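Local coordinates for protein IMPACT family member YigZ (Escherichia coli, PDB 1VI7) that is of unproven function but may bind guanyl ribonucleotides and other anions and hydrolyse ribonucleoside triphosphates, at residues Gly76-Ala79 with Gly80-Gly83; Ser168-Gln171 with Ala172-Leu176. All coordinates share one frame; numbering follows the deposited sequence.

Contact 1 (Gly76-Ala79 with Gly80-Gly83); sequences GEPA and GTAG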
ATOM      1  N   GLY A  76     -10.370 -15.927 -15.558  1.00 52.90           N
ATOM      2  CA  GLY A  76     -10.507 -17.000 -16.516  1.00 52.08           C
ATOM      3  C   GLY A  76      -9.609 -18.188 -16.366  1.00 50.87           C
ATOM      4  O   GLY A  76      -9.878 -19.216 -17.033  1.00 52.35           O
ATOM      5  N   GLU A  77      -8.544 -18.105 -15.567  1.00 48.69           N
ATOM      6  CA  GLU A  77      -7.696 -19.299 -15.348  1.00 45.11           C
ATOM      7  C   GLU A  77      -8.402 -20.153 -14.288  1.00 43.34           C
ATOM      8  O   GLU A  77      -9.139 -19.624 -13.437  1.00 42.76           O
ATOM      9  CB  GLU A  77      -6.297 -18.916 -14.967  1.00 44.17           C
ATOM     10  CG  GLU A  77      -5.323 -18.418 -15.989  1.00 40.13           C
ATOM     11  CD  GLU A  77      -4.978 -19.358 -17.116  1.00 39.62           C
ATOM     12  OE1 GLU A  77      -3.878 -19.242 -17.697  1.00 36.03           O
ATOM     13  OE2 GLU A  77      -5.841 -20.204 -17.462  1.00 42.00           O
ATOM     14  N   PRO A  78      -8.250 -21.459 -14.340  1.00 41.59           N
ATOM     15  CA  PRO A  78      -8.914 -22.367 -13.422  1.00 40.09           C
ATOM     16  C   PRO A  78      -8.838 -21.942 -11.983  1.00 38.42           C
ATOM     17  O   PRO A  78      -7.751 -21.763 -11.429  1.00 40.01           O
ATOM     18  CB  PRO A  78      -8.277 -23.702 -13.675  1.00 41.42           C
ATOM     19  CG  PRO A  78      -7.198 -23.517 -14.670  1.00 41.88           C
ATOM     20  CD  PRO A  78      -7.409 -22.184 -15.326  1.00 42.05           C
ATOM     21  N   ALA A  79      -9.945 -21.880 -11.288  1.00 37.56           N
ATOM     22  CA  ALA A  79     -10.034 -21.458  -9.906  1.00 37.45           C
ATOM     23  C   ALA A  79      -8.878 -21.920  -9.031  1.00 37.07           C
ATOM     24  O   ALA A  79      -8.444 -23.070  -9.140  1.00 37.64           O
ATOM     25  CB  ALA A  79     -11.360 -21.909  -9.303  1.00 36.98           C
ATOM     26  N   GLY A  80      -8.383 -21.043  -8.173  1.00 35.66           N
ATOM     27  CA  GLY A  80      -7.326 -21.225  -7.234  1.00 35.11           C
ATOM     28  C   GLY A  80      -5.962 -21.561  -7.824  1.00 36.18           C
ATOM     29  O   GLY A  80      -5.054 -22.012  -7.091  1.00 35.35           O
ATOM     30  N   THR A  81      -5.766 -21.291  -9.112  1.00 35.78           N
ATOM     31  CA  THR A  81      -4.542 -21.641  -9.813  1.00 36.41           C
ATOM     32  C   THR A  81      -3.761 -20.458 -10.316  1.00 38.19           C
ATOM     33  O   THR A  81      -2.610 -20.617 -10.752  1.00 37.15           O
ATOM     34  CB  THR A  81      -4.880 -22.647 -10.941  1.00 32.33           C
ATOM     35  OG1 THR A  81      -3.961 -23.747 -10.924  1.00 34.02           O
ATOM     36  CG2 THR A  81      -4.888 -22.004 -12.302  1.00 28.31           C
ATOM     37  N   ALA A  82      -4.362 -19.277 -10.383  1.00 41.69           N
ATOM     38  CA  ALA A  82      -3.634 -18.077 -10.812  1.00 44.87           C
ATOM     39  C   ALA A  82      -3.827 -17.003  -9.760  1.00 45.62           C
ATOM     40  O   ALA A  82      -3.244 -15.930  -9.881  1.00 51.59           O
ATOM     41  CB  ALA A  82      -4.073 -17.565 -12.186  1.00 42.00           C
ATOM     42  N   GLY A  83      -4.606 -17.201  -8.702  1.00 44.50           N
ATOM     43  CA  GLY A  83      -4.799 -16.038  -7.812  1.00 40.73           C
ATOM     44  C   GLY A  83      -4.136 -16.204  -6.483  1.00 39.94           C
ATOM     45  O   GLY A  83      -3.356 -15.373  -6.031  1.00 38.13           O
TER

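Contact 2 (Ser168-Gln171 with Ala172-Leu176); sequences SDYQ and AFVLL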
ATOM      1  N   SER A 168     -10.851  18.630   9.535  1.00 45.35           N
ATOM      2  CA  SER A 168     -11.253  19.730  10.408  1.00 43.81           C
ATOM      3  C   SER A 168     -12.754  19.688  10.673  1.00 42.86           C
ATOM      4  O   SER A 168     -13.480  19.192   9.838  1.00 42.47           O
ATOM      5  CB  SER A 168     -10.910  21.072   9.757  1.00 40.21           C
ATOM      6  OG  SER A 168      -9.531  21.187   9.461  1.00 36.10           O
ATOM      7  N   ASP A 169     -13.156  20.223  11.806  1.00 43.39           N
ATOM      8  CA  ASP A 169     -14.553  20.374  12.177  1.00 43.35           C
ATOM      9  C   ASP A 169     -14.762  21.797  12.698  1.00 41.67           C
ATOM     10  O   ASP A 169     -14.280  22.108  13.790  1.00 41.84           O
ATOM     11  CB  ASP A 169     -15.009  19.337  13.191  1.00 47.91           C
ATOM     12  CG  ASP A 169     -16.524  19.322  13.343  1.00 52.53           C
ATOM     13  OD1 ASP A 169     -17.132  20.417  13.320  1.00 56.03           O
ATOM     14  OD2 ASP A 169     -17.146  18.255  13.452  1.00 53.58           O
ATOM     15  N   TYR A 170     -15.425  22.644  11.913  1.00 40.34           N
ATOM     16  CA  TYR A 170     -15.607  24.030  12.330  1.00 39.92           C
ATOM     17  C   TYR A 170     -16.906  24.247  13.077  1.00 39.60           C
ATOM     18  O   TYR A 170     -17.955  24.456  12.514  1.00 39.98           O
ATOM     19  CB  TYR A 170     -15.405  24.995  11.178  1.00 38.80           C
ATOM     20  CG  TYR A 170     -14.079  24.814  10.463  1.00 38.13           C
ATOM     21  CD1 TYR A 170     -14.068  24.555   9.091  1.00 39.81           C
ATOM     22  CD2 TYR A 170     -12.869  24.846  11.131  1.00 35.84           C
ATOM     23  CE1 TYR A 170     -12.878  24.337   8.410  1.00 39.35           C
ATOM     24  CE2 TYR A 170     -11.683  24.629  10.465  1.00 36.36           C
ATOM     25  CZ  TYR A 170     -11.688  24.386   9.109  1.00 38.11           C
ATOM     26  OH  TYR A 170     -10.478  24.188   8.498  1.00 38.48           O
ATOM     27  N   GLN A 171     -16.801  24.215  14.392  1.00 40.23           N
ATOM     28  CA  GLN A 171     -17.870  24.404  15.349  1.00 40.12           C
ATOM     29  C   GLN A 171     -17.684  25.746  16.076  1.00 40.26           C
ATOM     30  O   GLN A 171     -17.236  26.772  15.526  1.00 39.06           O
ATOM     31  CB  GLN A 171     -17.846  23.255  16.351  1.00 45.89           C
ATOM     32  CG  GLN A 171     -17.483  21.871  15.918  1.00 48.62           C
ATOM     33  CD  GLN A 171     -16.409  21.209  16.770  1.00 51.05           C
ATOM     34  OE1 GLN A 171     -16.671  20.621  17.824  1.00 55.48           O
ATOM     35  NE2 GLN A 171     -15.185  21.357  16.283  1.00 49.47           N
ATOM     36  N   ALA A 172     -17.957  25.785  17.392  1.00 38.53           N
ATOM     37  CA  ALA A 172     -17.728  27.054  18.124  1.00 36.24           C
ATOM     38  C   ALA A 172     -16.198  27.204  18.228  1.00 35.34           C
ATOM     39  O   ALA A 172     -15.643  28.276  18.354  1.00 34.78           O
ATOM     40  CB  ALA A 172     -18.387  27.039  19.471  1.00 30.12           C
ATOM     41  N   PHE A 173     -15.552  26.046  18.284  1.00 34.30           N
ATOM     42  CA  PHE A 173     -14.121  25.894  18.308  1.00 33.01           C
ATOM     43  C   PHE A 173     -13.695  24.989  17.147  1.00 31.26           C
ATOM     44  O   PHE A 173     -14.563  24.387  16.501  1.00 32.51           O
ATOM     45  CB  PHE A 173     -13.630  25.207  19.585  1.00 34.84           C
ATOM     46  CG  PHE A 173     -13.910  26.001  20.815  1.00 36.11           C
ATOM     47  CD1 PHE A 173     -14.495  25.418  21.918  1.00 37.83           C
ATOM     48  CD2 PHE A 173     -13.561  27.349  20.856  1.00 37.20           C
ATOM     49  CE1 PHE A 173     -14.725  26.177  23.059  1.00 40.29           C
ATOM     50  CE2 PHE A 173     -13.801  28.105  21.984  1.00 37.06           C
ATOM     51  CZ  PHE A 173     -14.403  27.523  23.080  1.00 37.85           C
ATOM     52  N   VAL A 174     -12.384  24.833  16.999  1.00 28.36           N
ATOM     53  CA  VAL A 174     -11.964  23.988  15.862  1.00 25.67           C
ATOM     54  C   VAL A 174     -11.604  22.624  16.382  1.00 23.72           C
ATOM     55  O   VAL A 174     -11.026  22.532  17.462  1.00 25.09           O
ATOM     56  CB  VAL A 174     -10.809  24.591  15.074  1.00 27.05           C
ATOM     57  CG1 VAL A 174     -10.516  23.708  13.847  1.00 25.23           C
ATOM     58  CG2 VAL A 174     -11.074  26.024  14.631  1.00 23.17           C
ATOM     59  N   LEU A 175     -12.159  21.569  15.795  1.00 22.69           N
ATOM     60  CA  LEU A 175     -11.771  20.248  16.215  1.00 20.78           C
ATOM     61  C   LEU A 175     -10.994  19.577  15.060  1.00 20.38           C
ATOM     62  O   LEU A 175     -11.505  19.363  13.994  1.00 17.46           O
ATOM     63  CB  LEU A 175     -12.810  19.315  16.736  1.00 25.77           C
ATOM     64  CG  LEU A 175     -12.137  18.026  17.317  1.00 30.92           C
ATOM     65  CD1 LEU A 175     -11.848  18.246  18.786  1.00 25.15           C
ATOM     66  CD2 LEU A 175     -12.938  16.795  16.985  1.00 31.55           C
ATOM     67  N   LEU A 176      -9.721  19.444  15.361  1.00 21.45           N
ATOM     68  CA  LEU A 176      -8.701  18.948  14.443  1.00 22.12           C
ATOM     69  C   LEU A 176      -8.315  17.506  14.800  1.00 24.80           C
ATOM     70  O   LEU A 176      -8.244  17.056  15.965  1.00 24.48           O
ATOM     71  CB  LEU A 176      -7.513  19.889  14.572  1.00 17.32           C
ATOM     72  CG  LEU A 176      -6.918  20.769  13.525  1.00 17.99           C
ATOM     73  CD1 LEU A 176      -7.829  21.527  12.597  1.00 14.06           C
ATOM     74  CD2 LEU A 176      -5.945  21.792  14.176  1.00 15.78           C
TER

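Contact 1 (Gly76-Ala79 with Gly80-Gly83)
Pro78 and Thr81 meet across a tight reversal of the chain, with Ala79 and Gly80 forming its two corners. The backbone folds as a type II beta turn from Pro78 to Thr81, closed by a weak hydrogen bond in which Thr81 N reaches Pro78 O at 3.1 Å, with an N-H...O angle of only 126°. Gly80 occupies the third position of the turn with a positive phi of 62°, a conformation that glycine adopts readily, while Ala79 holds the second position with its methyl pointing away overall, though CB still lies 3.3 Å from Gly80 N. The methyl branch of Thr81 lies obliquely against the pyrrolidine ring: CG2 of Thr81 comes to 3.6 Å from Pro78 CG and also approaches Pro78 CB and CD. A second apolar touch extends the pairing one residue outward on each side, where Glu77 CB packs on Ala82 CB at 3.8 Å. The Glu77 chain then bends at chi2 (-61°), and its carboxylate leads away, OE1 forming a salt bridge with Arg104 and a hydrogen bond with Tyr120 OH. Helix 113-128 receives Pro78 and Thr81 on Leu116, and Ala82 on Tyr120. The whole is a type II turn with glycine at its third position, set in the loop between strand 71-73 and helix 84-93.

Contact 2 (Ser168-Gln171 with Ala172-Leu176)
This is the closed end of an antiparallel beta hairpin, where strand 164-170 turns back into strand 174-180. Asp169 and Leu175 form the hydrogen-bonded pair: Leu175 N gives a nearly straight bond to Asp169 O (3.0 Å, 173°), whereas the return bond from Asp169 N to Leu175 O is weak. Nearer the turn, Gln171 N donates to Phe173 O at 3.1 Å. The Gln171 side chain folds back over its own strand, bent at chi2 (129°), and brings NE2 to 2.8 Å from Asp169 O. That donor stands above the carbonyl plane, while Leu175 N approaches within it, so two N-H groups grip one oxygen. Gln171 NE2 also comes to 3.2 Å from Leu175 CB. On the face that carries Ser168, Tyr170, Val174 and Leu176, the side chains of Tyr170 and Val174 run side by side, with Tyr170 CE2 3.7 Å from Val174 CG1; Leu176 CD1 lies 3.6 Å from Ser168 OG. Tyr170, Val174 and Leu176 all touch Leu151 of helix 151-160, placing this face against the helix. Strand 174-180 continues the sheet through backbone hydrogen bonds pairing Val174 with Cys146 and Leu176 with Leu144 of strand 140-146, leaving strand 164-170 at the edge.

Overall arrangement
Both contacts show how a chain reverses on itself, yet each does so in a different setting. They share no helix or strand and lie on opposite sides of the chain's centre, about 50 Å apart between centres, contact 1 in the UPF0029 part and contact 2 in the DUF1949 part of the chain. Each is partly buried, with an exposed bend and flanks that reach helices. In contact 1 the reversal joins no paired strands: one weak backbone bond and apolar touches link its two halves, and its charged group finds partners beyond the loop. Contact 2 rests instead on the repeating backbone bonds of a sheet, supplemented by a side-chain amide.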